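Local coordinates for protein PcaV transcriptional regulator (Streptomyces coelicolor, PDB 4G9Y) that probably acts as a DNA-binding transcription factor of the MarR family, a winged helix-turn-helix protein that binds 3,4-dihydroxybenzoate, at residues A[23-33]-A[109-120]; A[78-86]-A[95-105]. All coordinates share one frame; numbering follows the deposited sequence.

Contact 1 (A[23-33]-A[109-120]); sequences AHYLLWNTMVS and LGVRIARMNQVF
In a helix-helix contact within one subunit, Met116 of helix 100-121 enters helix 13-31 as a knob in a hole formed by His24, Leu27, Trp28 and Met31. The axes of helical segments 23-31 and 109-120 approach to 10.0 Å, their N-to-C directions 137° apart. Met116 starts with CG anti to its backbone N (chi1 -179°), then bends at chi2 and chi3. The bends bring SD to 4.3 Å from the centroid of the His24 ring, obliquely, and set CE against Val32 CG2 and Trp28 CE3. His24 is held at its edge. Its NE2 donates to Asn117 OD1 at 2.9 Å, in the carbonyl plane, with ring and amide nearly coplanar. The same ring points CD2 at the centre of one face of Phe120, a T-shaped stack with planes at 90°. Leu27 CD1 meets the edge of Phe120. Farther along, Ile113 CD1 touches Trp28 CH2 at 3.5 Å. The bent Met31 side chain lays CE on Val119 CG2. At the Val32 side of the contact, Arg112 NE donates to Val32 O at 3.0 Å, and a water joins Met31 O to Arg112 O. Gly14 of the second subunit packs on His24, and Val139 of that subunit on Phe120. His24 has been seen to bind 3,4-dihydroxybenzoate, although none is bound to this chain here; the contact probably helps to form the ligand pocket of this MarR-family regulator.

Contact 2 (A[78-86]-A[95-105]); sequences RRGLLDKVR and LLRLTDEGLRV
Strands 82-86 and 94-98 pair as the antiparallel beta hairpin that forms the wing of the winged helix-turn-helix domain. Asp83 with Arg97 and Val85 with Leu95 are hydrogen-bonded pairs, each with two backbone bonds. Lys84 and Leu96 form a non-hydrogen-bonded pair between them. Their side chains run side by side, and Leu96 CD2 lies 3.8 Å from Lys84 CG. The lysine chain is extended, and its NZ goes on to bond Gln55. Leu82 CB meets Leu98 CD2 at 4.0 Å. Leu82 and Leu96 both pack on Val73 of helix 66-78, which ties the hairpin to the helical core. Leu81 follows the Schellman turn at Gly80. Its CD2 reaches Glu101 CG and Val105 CG2 on helix 100-121. Gly102 brings its CA to 3.3 Å from Leu81 O, a CA-H...O contact at a point where the backbones nearly touch. Asp83 crosses Thr99 at about a right angle, with its carboxylate against CG2. Thr99 is the N-cap of the helix. Its chi1 of 61° places OG1 between the backbone N and the carbonyl carbon, where OG1 accepts from Gly102 N at 3.0 Å and donates to Gly80 O at 2.6 Å.

How the contacts relate
Helix 100-121 takes part in both contacts. Its first turns meet the 78-86 segment in contact 2, and its later turns meet the end of helix 13-31 in contact 1. The two centres lie about 23 Å apart; their segments adjoin in the sequence, with no other touch between the contacts. Contact 1 holds His24 of the 3,4-dihydroxybenzoate site and has the second subunit beside it. Contact 2 lies away from that site, in the wing. Thr36 is hydrogen-bonded to both regions: its O to Trp28 NE1 of segment 23-33 and its OG1 to Arg79 NH1 of segment 78-86. The shared helix thus joins the ligand-binding region to the probable DNA-binding domain.

Contact 1 (A[23-33]-A[109-120])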
loop_
_atom_site.group_PDB
_atom_site.type_symbol
_atom_site.label_atom_id
_atom_site.label_comp_id
_atom_site.label_asym_id
_atom_site.label_seq_id
_atom_site.Cartn_x
_atom_site.Cartn_y
_atom_site.Cartn_z
ATOM N N ALA A 23 -5.997 2.709 6.325
ATOM C CA ALA A 23 -6.813 2.631 7.527
ATOM C C ALA A 23 -6.454 1.391 8.345
ATOM O O ALA A 23 -6.405 1.445 9.569
ATOM C CB ALA A 23 -8.294 2.625 7.155
ATOM N N HIS A 24 -6.189 0.273 7.681
ATOM C CA HIS A 24 -5.801 -0.932 8.417
ATOM C C HIS A 24 -4.420 -0.754 9.066
ATOM O O HIS A 24 -4.189 -1.167 10.206
ATOM C CB HIS A 24 -5.799 -2.156 7.500
ATOM C CG HIS A 24 -5.630 -3.440 8.240
ATOM N ND1 HIS A 24 -4.395 -3.976 8.524
ATOM C CD2 HIS A 24 -6.540 -4.269 8.803
ATOM C CE1 HIS A 24 -4.552 -5.091 9.217
ATOM N NE2 HIS A 24 -5.844 -5.293 9.394
ATOM N N TYR A 25 -3.506 -0.125 8.335
ATOM C CA TYR A 25 -2.162 0.154 8.852
ATOM C C TYR A 25 -2.240 1.075 10.067
ATOM O O TYR A 25 -1.527 0.878 11.056
ATOM C CB TYR A 25 -1.299 0.786 7.747
ATOM C CG TYR A 25 0.102 1.174 8.169
ATOM C CD1 TYR A 25 0.405 2.478 8.537
ATOM C CD2 TYR A 25 1.130 0.230 8.180
ATOM C CE1 TYR A 25 1.695 2.833 8.914
ATOM C CE2 TYR A 25 2.412 0.573 8.552
ATOM C CZ TYR A 25 2.691 1.873 8.921
ATOM O OH TYR A 25 3.971 2.213 9.290
ATOM N N LEU A 26 -3.117 2.069 10.001
ATOM C CA LEU A 26 -3.338 2.966 11.141
ATOM C C LEU A 26 -3.832 2.199 12.369
ATOM O O LEU A 26 -3.352 2.419 13.479
ATOM C CB LEU A 26 -4.325 4.085 10.772
ATOM C CG LEU A 26 -4.804 4.978 11.922
ATOM C CD1 LEU A 26 -3.679 5.862 12.427
ATOM C CD2 LEU A 26 -6.017 5.813 11.516
ATOM N N LEU A 27 -4.780 1.286 12.179
ATOM C CA LEU A 27 -5.309 0.533 13.316
ATOM C C LEU A 27 -4.288 -0.445 13.881
ATOM O O LEU A 27 -4.265 -0.697 15.083
ATOM C CB LEU A 27 -6.589 -0.215 12.942
ATOM C CG LEU A 27 -7.906 0.562 12.999
ATOM C CD1 LEU A 27 -9.053 -0.430 13.053
ATOM C CD2 LEU A 27 -7.956 1.504 14.201
ATOM N N TRP A 28 -3.444 -1.003 13.019
ATOM C CA TRP A 28 -2.360 -1.848 13.514
ATOM C C TRP A 28 -1.495 -1.055 14.474
ATOM O O TRP A 28 -1.135 -1.526 15.556
ATOM C CB TRP A 28 -1.490 -2.390 12.381
ATOM C CG TRP A 28 -0.332 -3.274 12.891
ATOM C CD1 TRP A 28 0.867 -2.858 13.421
ATOM C CD2 TRP A 28 -0.300 -4.708 12.910
ATOM N NE1 TRP A 28 1.639 -3.953 13.763
ATOM C CE2 TRP A 28 0.942 -5.096 13.459
ATOM C CE3 TRP A 28 -1.202 -5.706 12.492
ATOM C CZ2 TRP A 28 1.298 -6.430 13.617
ATOM C CZ3 TRP A 28 -0.841 -7.030 12.654
ATOM C CH2 TRP A 28 0.396 -7.381 13.212
ATOM N N ASN A 29 -1.154 0.160 14.076
ATOM C CA ASN A 29 -0.268 0.973 14.880
ATOM C C ASN A 29 -0.915 1.482 16.168
ATOM O O ASN A 29 -0.244 1.631 17.186
ATOM C CB ASN A 29 0.355 2.103 14.043
ATOM C CG ASN A 29 1.489 1.601 13.170
ATOM O OD1 ASN A 29 2.629 1.507 13.619
ATOM N ND2 ASN A 29 1.173 1.215 11.939
ATOM N N THR A 30 -2.220 1.708 16.152
ATOM C CA THR A 30 -2.862 2.220 17.357
ATOM C C THR A 30 -3.401 1.106 18.264
ATOM O O THR A 30 -3.500 1.284 19.464
ATOM C CB THR A 30 -3.983 3.220 17.033
ATOM O OG1 THR A 30 -4.975 2.566 16.255
ATOM C CG2 THR A 30 -3.449 4.417 16.241
ATOM N N MET A 31 -3.731 -0.051 17.708
ATOM C CA MET A 31 -4.362 -1.096 18.513
ATOM C C MET A 31 -3.513 -2.360 18.702
ATOM O O MET A 31 -3.825 -3.213 19.538
ATOM C CB MET A 31 -5.715 -1.491 17.915
ATOM C CG MET A 31 -6.772 -0.400 17.992
ATOM S SD MET A 31 -8.313 -1.052 17.329
ATOM C CE MET A 31 -8.695 -2.327 18.549
ATOM N N VAL A 32 -2.474 -2.515 17.898
ATOM C CA VAL A 32 -1.659 -3.720 18.012
ATOM C C VAL A 32 -0.302 -3.372 18.582
ATOM O O VAL A 32 0.005 -3.744 19.706
ATOM C CB VAL A 32 -1.503 -4.456 16.682
ATOM C CG1 VAL A 32 -0.597 -5.664 16.856
ATOM C CG2 VAL A 32 -2.895 -4.886 16.138
ATOM N N SER A 33 0.494 -2.636 17.813
ATOM C CA SER A 33 1.824 -2.252 18.244
ATOM C C SER A 33 2.421 -1.158 17.375
ATOM O O SER A 33 2.339 -1.200 16.147
ATOM C CB SER A 33 2.762 -3.458 18.217
ATOM O OG SER A 33 4.070 -3.051 18.587
ATOM N N LEU A 109 0.435 -10.248 21.095
ATOM C CA LEU A 109 0.063 -9.541 19.869
ATOM C C LEU A 109 -1.095 -10.236 19.156
ATOM O O LEU A 109 -1.974 -9.571 18.631
ATOM C CB LEU A 109 1.259 -9.380 18.930
ATOM C CG LEU A 109 2.340 -8.441 19.491
ATOM C CD1 LEU A 109 3.493 -8.307 18.537
ATOM C CD2 LEU A 109 1.783 -7.070 19.844
ATOM N N GLY A 110 -1.088 -11.569 19.145
ATOM C CA GLY A 110 -2.167 -12.336 18.539
ATOM C C GLY A 110 -3.545 -11.951 19.071
ATOM O O GLY A 110 -4.505 -11.769 18.310
ATOM N N VAL A 111 -3.642 -11.827 20.387
ATOM C CA VAL A 111 -4.881 -11.403 21.014
ATOM C C VAL A 111 -5.263 -9.996 20.530
ATOM O O VAL A 111 -6.418 -9.728 20.230
ATOM C CB VAL A 111 -4.759 -11.438 22.543
ATOM C CG1 VAL A 111 -5.916 -10.694 23.200
ATOM C CG2 VAL A 111 -4.693 -12.888 23.039
ATOM N N ARG A 112 -4.283 -9.106 20.433
ATOM C CA ARG A 112 -4.550 -7.734 20.005
ATOM C C ARG A 112 -4.944 -7.681 18.531
ATOM O O ARG A 112 -5.801 -6.889 18.131
ATOM C CB ARG A 112 -3.339 -6.838 20.288
ATOM C CG ARG A 112 -3.021 -6.772 21.794
ATOM C CD ARG A 112 -1.807 -5.912 22.118
ATOM N NE ARG A 112 -2.021 -4.500 21.816
ATOM C CZ ARG A 112 -2.574 -3.627 22.653
ATOM N NH1 ARG A 112 -2.981 -4.023 23.852
ATOM N NH2 ARG A 112 -2.722 -2.359 22.292
ATOM N N ILE A 113 -4.329 -8.540 17.727
ATOM C CA ILE A 113 -4.607 -8.553 16.305
ATOM C C ILE A 113 -6.045 -8.994 16.073
ATOM O O ILE A 113 -6.748 -8.424 15.238
ATOM C CB ILE A 113 -3.626 -9.462 15.549
ATOM C CG1 ILE A 113 -2.237 -8.807 15.517
ATOM C CG2 ILE A 113 -4.131 -9.752 14.119
ATOM C CD1 ILE A 113 -1.125 -9.777 15.214
ATOM N N ALA A 114 -6.482 -9.998 16.827
ATOM C CA ALA A 114 -7.838 -10.517 16.692
ATOM C C ALA A 114 -8.863 -9.434 17.039
ATOM O O ALA A 114 -9.869 -9.257 16.348
ATOM C CB ALA A 114 -8.029 -11.748 17.587
ATOM N N ARG A 115 -8.597 -8.703 18.112
ATOM C CA ARG A 115 -9.475 -7.627 18.530
ATOM C C ARG A 115 -9.466 -6.498 17.497
ATOM O O ARG A 115 -10.514 -5.912 17.173
ATOM C CB ARG A 115 -9.054 -7.116 19.913
ATOM C CG ARG A 115 -10.030 -6.146 20.564
ATOM C CD ARG A 115 -10.409 -6.597 21.975
ATOM N NE ARG A 115 -9.246 -6.701 22.855
ATOM C CZ ARG A 115 -8.801 -7.833 23.395
ATOM N NH1 ARG A 115 -9.418 -8.986 23.163
ATOM N NH2 ARG A 115 -7.733 -7.810 24.177
ATOM N N MET A 116 -8.283 -6.198 16.977
ATOM C CA MET A 116 -8.137 -5.102 16.032
ATOM C C MET A 116 -8.910 -5.362 14.747
ATOM O O MET A 116 -9.604 -4.478 14.241
ATOM C CB MET A 116 -6.663 -4.836 15.721
ATOM C CG MET A 116 -6.459 -3.688 14.746
ATOM S SD MET A 116 -6.448 -4.271 13.033
ATOM C CE MET A 116 -4.938 -5.258 12.990
ATOM N N ASN A 117 -8.789 -6.567 14.209
ATOM C CA ASN A 117 -9.519 -6.914 12.994
ATOM C C ASN A 117 -11.037 -6.960 13.177
ATOM O O ASN A 117 -11.783 -6.654 12.257
ATOM C CB ASN A 117 -9.003 -8.226 12.403
ATOM C CG ASN A 117 -7.696 -8.039 11.688
ATOM O OD1 ASN A 117 -7.519 -7.071 10.932
ATOM N ND2 ASN A 117 -6.753 -8.927 11.945
ATOM N N GLN A 118 -11.490 -7.332 14.364
ATOM C CA GLN A 118 -12.914 -7.272 14.678
ATOM C C GLN A 118 -13.389 -5.813 14.713
ATOM O O GLN A 118 -14.441 -5.480 14.180
ATOM C CB GLN A 118 -13.189 -7.983 16.010
ATOM C CG GLN A 118 -14.369 -7.421 16.781
ATOM C CD GLN A 118 -14.758 -8.293 17.959
ATOM O OE1 GLN A 118 -14.097 -9.291 18.253
ATOM N NE2 GLN A 118 -15.839 -7.923 18.638
ATOM N N VAL A 119 -12.601 -4.937 15.331
ATOM C CA VAL A 119 -12.907 -3.505 15.320
ATOM C C VAL A 119 -12.868 -2.885 13.904
ATOM O O VAL A 119 -13.713 -2.064 13.545
ATOM C CB VAL A 119 -11.985 -2.743 16.309
ATOM C CG1 VAL A 119 -12.076 -1.232 16.114
ATOM C CG2 VAL A 119 -12.321 -3.128 17.742
ATOM N N PHE A 120 -11.894 -3.283 13.096
ATOM C CA PHE A 120 -11.806 -2.842 11.699
ATOM C C PHE A 120 -13.087 -3.109 10.879
ATOM O O PHE A 120 -13.531 -2.259 10.088
ATOM C CB PHE A 120 -10.602 -3.536 11.038
ATOM C CG PHE A 120 -10.292 -3.066 9.640
ATOM C CD1 PHE A 120 -9.852 -1.774 9.409
ATOM C CD2 PHE A 120 -10.390 -3.938 8.568
ATOM C CE1 PHE A 120 -9.526 -1.350 8.123
ATOM C CE2 PHE A 120 -10.077 -3.522 7.264
ATOM C CZ PHE A 120 -9.637 -2.227 7.043
HETATM O O HOH W 1 -6.170 -4.648 19.775
#

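Contact 2 (A[78-86]-A[95-105])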
loop_
_atom_site.group_PDB
_atom_site.type_symbol
_atom_site.label_atom_id
_atom_site.label_comp_id
_atom_site.label_asym_id
_atom_site.label_seq_id
_atom_site.Cartn_x
_atom_site.Cartn_y
_atom_site.Cartn_z
ATOM N N ARG A 78 17.708 -8.495 17.744
ATOM C CA ARG A 78 18.181 -7.441 18.637
ATOM C C ARG A 78 17.205 -7.155 19.769
ATOM O O ARG A 78 17.605 -6.658 20.813
ATOM C CB ARG A 78 18.455 -6.147 17.858
ATOM C CG ARG A 78 19.671 -6.189 16.962
ATOM C CD ARG A 78 20.933 -6.266 17.788
ATOM N NE ARG A 78 22.119 -6.485 16.968
ATOM C CZ ARG A 78 22.829 -5.509 16.417
ATOM N NH1 ARG A 78 22.461 -4.245 16.595
ATOM N NH2 ARG A 78 23.901 -5.796 15.689
ATOM N N ARG A 79 15.927 -7.465 19.564
ATOM C CA ARG A 79 14.941 -7.283 20.621
ATOM C C ARG A 79 14.839 -8.502 21.538
ATOM O O ARG A 79 14.041 -8.526 22.468
ATOM C CB ARG A 79 13.573 -6.936 20.029
ATOM C CG ARG A 79 13.504 -5.529 19.430
ATOM C CD ARG A 79 12.126 -5.261 18.809
ATOM N NE ARG A 79 11.071 -5.418 19.809
ATOM C CZ ARG A 79 9.791 -5.642 19.527
ATOM N NH1 ARG A 79 9.397 -5.746 18.262
ATOM N NH2 ARG A 79 8.908 -5.777 20.510
ATOM N N GLY A 80 15.655 -9.512 21.272
ATOM C CA GLY A 80 15.655 -10.708 22.092
ATOM C C GLY A 80 14.435 -11.581 21.854
ATOM O O GLY A 80 14.015 -12.321 22.756
ATOM N N LEU A 81 13.874 -11.516 20.646
ATOM C CA LEU A 81 12.658 -12.269 20.338
ATOM C C LEU A 81 12.925 -13.523 19.530
ATOM O O LEU A 81 12.069 -14.406 19.450
ATOM C CB LEU A 81 11.646 -11.394 19.590
ATOM C CG LEU A 81 11.258 -10.133 20.357
ATOM C CD1 LEU A 81 10.197 -9.358 19.594
ATOM C CD2 LEU A 81 10.782 -10.460 21.759
ATOM N N LEU A 82 14.094 -13.598 18.903
ATOM C CA LEU A 82 14.473 -14.815 18.194
ATOM C C LEU A 82 15.968 -15.043 18.222
ATOM O O LEU A 82 16.746 -14.103 18.402
ATOM C CB LEU A 82 13.921 -14.842 16.752
ATOM C CG LEU A 82 14.374 -13.950 15.595
ATOM C CD1 LEU A 82 15.810 -14.199 15.153
ATOM C CD2 LEU A 82 13.437 -14.171 14.405
ATOM N N ASP A 83 16.357 -16.302 18.056
ATOM C CA ASP A 83 17.761 -16.684 17.958
ATOM C C ASP A 83 18.038 -17.296 16.590
ATOM O O ASP A 83 17.151 -17.862 15.954
ATOM C CB ASP A 83 18.138 -17.684 19.051
ATOM C CG ASP A 83 18.232 -17.034 20.436
ATOM O OD1 ASP A 83 18.543 -15.819 20.514
ATOM O OD2 ASP A 83 17.984 -17.730 21.445
ATOM N N LYS A 84 19.282 -17.187 16.156
ATOM C CA LYS A 84 19.683 -17.616 14.826
ATOM C C LYS A 84 20.898 -18.503 15.004
ATOM O O LYS A 84 21.855 -18.122 15.674
ATOM C CB LYS A 84 20.015 -16.383 13.983
ATOM C CG LYS A 84 20.524 -16.638 12.572
ATOM C CD LYS A 84 20.476 -15.329 11.779
ATOM C CE LYS A 84 21.017 -15.475 10.367
ATOM N NZ LYS A 84 20.782 -14.237 9.565
ATOM N N VAL A 85 20.841 -19.703 14.442
ATOM C CA VAL A 85 21.940 -20.659 14.545
ATOM C C VAL A 85 22.353 -21.108 13.146
ATOM O O VAL A 85 21.508 -21.421 12.323
ATOM C CB VAL A 85 21.513 -21.904 15.358
ATOM C CG1 VAL A 85 22.504 -23.032 15.185
ATOM C CG2 VAL A 85 21.350 -21.559 16.822
ATOM N N ARG A 86 23.649 -21.125 12.869
ATOM C CA ARG A 86 24.135 -21.681 11.616
ATOM C C ARG A 86 23.806 -23.173 11.593
ATOM O O ARG A 86 24.052 -23.880 12.569
ATOM C CB ARG A 86 25.638 -21.456 11.497
ATOM C CG ARG A 86 26.257 -21.963 10.219
ATOM C CD ARG A 86 27.735 -21.624 10.199
ATOM N NE ARG A 86 28.480 -22.424 9.232
ATOM C CZ ARG A 86 28.956 -23.640 9.482
ATOM N NH1 ARG A 86 28.751 -24.201 10.667
ATOM N NH2 ARG A 86 29.630 -24.299 8.546
ATOM N N LEU A 95 19.271 -21.437 10.985
ATOM C CA LEU A 95 18.018 -21.868 11.598
ATOM C C LEU A 95 17.540 -20.822 12.596
ATOM O O LEU A 95 18.335 -20.307 13.375
ATOM C CB LEU A 95 18.222 -23.199 12.308
ATOM C CG LEU A 95 18.946 -24.252 11.467
ATOM C CD1 LEU A 95 19.049 -25.565 12.227
ATOM C CD2 LEU A 95 18.234 -24.444 10.136
ATOM N N LEU A 96 16.245 -20.516 12.568
ATOM C CA LEU A 96 15.674 -19.481 13.422
ATOM C C LEU A 96 14.747 -20.116 14.434
ATOM O O LEU A 96 13.991 -21.029 14.106
ATOM C CB LEU A 96 14.862 -18.485 12.583
ATOM C CG LEU A 96 15.593 -17.848 11.405
ATOM C CD1 LEU A 96 14.656 -16.919 10.645
ATOM C CD2 LEU A 96 16.834 -17.099 11.904
ATOM N N ARG A 97 14.782 -19.619 15.661
ATOM C CA ARG A 97 13.909 -20.128 16.699
ATOM C C ARG A 97 13.502 -18.976 17.613
ATOM O O ARG A 97 14.325 -18.120 17.917
ATOM C CB ARG A 97 14.674 -21.188 17.480
ATOM C CG ARG A 97 13.866 -21.949 18.482
ATOM C CD ARG A 97 14.703 -23.087 19.041
ATOM N NE ARG A 97 15.151 -23.982 17.975
ATOM C CZ ARG A 97 14.490 -25.069 17.587
ATOM N NH1 ARG A 97 13.351 -25.411 18.181
ATOM N NH2 ARG A 97 14.973 -25.819 16.607
ATOM N N LEU A 98 12.241 -18.934 18.044
ATOM C CA LEU A 98 11.809 -17.881 18.971
ATOM C C LEU A 98 12.437 -18.082 20.343
ATOM O O LEU A 98 12.714 -19.208 20.735
ATOM C CB LEU A 98 10.295 -17.871 19.120
ATOM C CG LEU A 98 9.560 -17.550 17.819
ATOM C CD1 LEU A 98 8.118 -17.300 18.106
ATOM C CD2 LEU A 98 10.194 -16.329 17.179
ATOM N N THR A 99 12.659 -16.988 21.061
ATOM C CA THR A 99 13.079 -17.058 22.450
ATOM C C THR A 99 11.814 -17.165 23.286
ATOM O O THR A 99 10.714 -17.021 22.753
ATOM C CB THR A 99 13.824 -15.783 22.853
ATOM O OG1 THR A 99 12.947 -14.654 22.697
ATOM C CG2 THR A 99 15.059 -15.585 21.979
ATOM N N ASP A 100 11.954 -17.413 24.584
ATOM C CA ASP A 100 10.789 -17.369 25.483
ATOM C C ASP A 100 10.015 -16.048 25.373
ATOM O O ASP A 100 8.782 -16.037 25.375
ATOM C CB ASP A 100 11.199 -17.598 26.943
ATOM C CG ASP A 100 11.841 -18.961 27.168
ATOM O OD1 ASP A 100 11.783 -19.815 26.264
ATOM O OD2 ASP A 100 12.399 -19.185 28.260
ATOM N N GLU A 101 10.726 -14.931 25.284
ATOM C CA GLU A 101 10.050 -13.644 25.158
ATOM C C GLU A 101 9.392 -13.469 23.781
ATOM O O GLU A 101 8.327 -12.860 23.671
ATOM C CB GLU A 101 11.006 -12.486 25.499
ATOM C CG GLU A 101 10.409 -11.073 25.420
ATOM C CD GLU A 101 9.212 -10.831 26.346
ATOM O OE1 GLU A 101 8.866 -11.702 27.174
ATOM O OE2 GLU A 101 8.610 -9.741 26.242
ATOM N N GLY A 102 10.005 -14.023 22.736
ATOM C CA GLY A 102 9.407 -13.971 21.407
ATOM C C GLY A 102 8.081 -14.717 21.387
ATOM O O GLY A 102 7.124 -14.289 20.754
ATOM N N LEU A 103 8.017 -15.831 22.110
ATOM C CA LEU A 103 6.771 -16.587 22.216
ATOM C C LEU A 103 5.702 -15.783 22.944
ATOM O O LEU A 103 4.539 -15.796 22.563
ATOM C CB LEU A 103 7.004 -17.902 22.955
ATOM C CG LEU A 103 7.459 -19.088 22.109
ATOM C CD1 LEU A 103 8.052 -20.176 22.987
ATOM C CD2 LEU A 103 6.273 -19.624 21.304
ATOM N N ARG A 104 6.110 -15.107 24.012
ATOM C CA ARG A 104 5.217 -14.281 24.813
ATOM C C ARG A 104 4.674 -13.093 24.003
ATOM O O ARG A 104 3.470 -12.797 24.019
ATOM C CB ARG A 104 5.977 -13.803 26.055
ATOM C CG ARG A 104 5.155 -13.045 27.085
ATOM C CD ARG A 104 5.974 -12.849 28.377
ATOM N NE ARG A 104 6.324 -14.130 29.007
ATOM C CZ ARG A 104 7.554 -14.642 29.081
ATOM N NH1 ARG A 104 8.602 -13.996 28.576
ATOM N NH2 ARG A 104 7.742 -15.814 29.672
ATOM N N VAL A 105 5.560 -12.420 23.287
ATOM C CA VAL A 105 5.165 -11.301 22.441
ATOM C C VAL A 105 4.199 -11.780 21.347
ATOM O O VAL A 105 3.182 -11.136 21.069
ATOM C CB VAL A 105 6.407 -10.594 21.831
ATOM C CG1 VAL A 105 6.011 -9.655 20.693
ATOM C CG2 VAL A 105 7.162 -9.828 22.919
#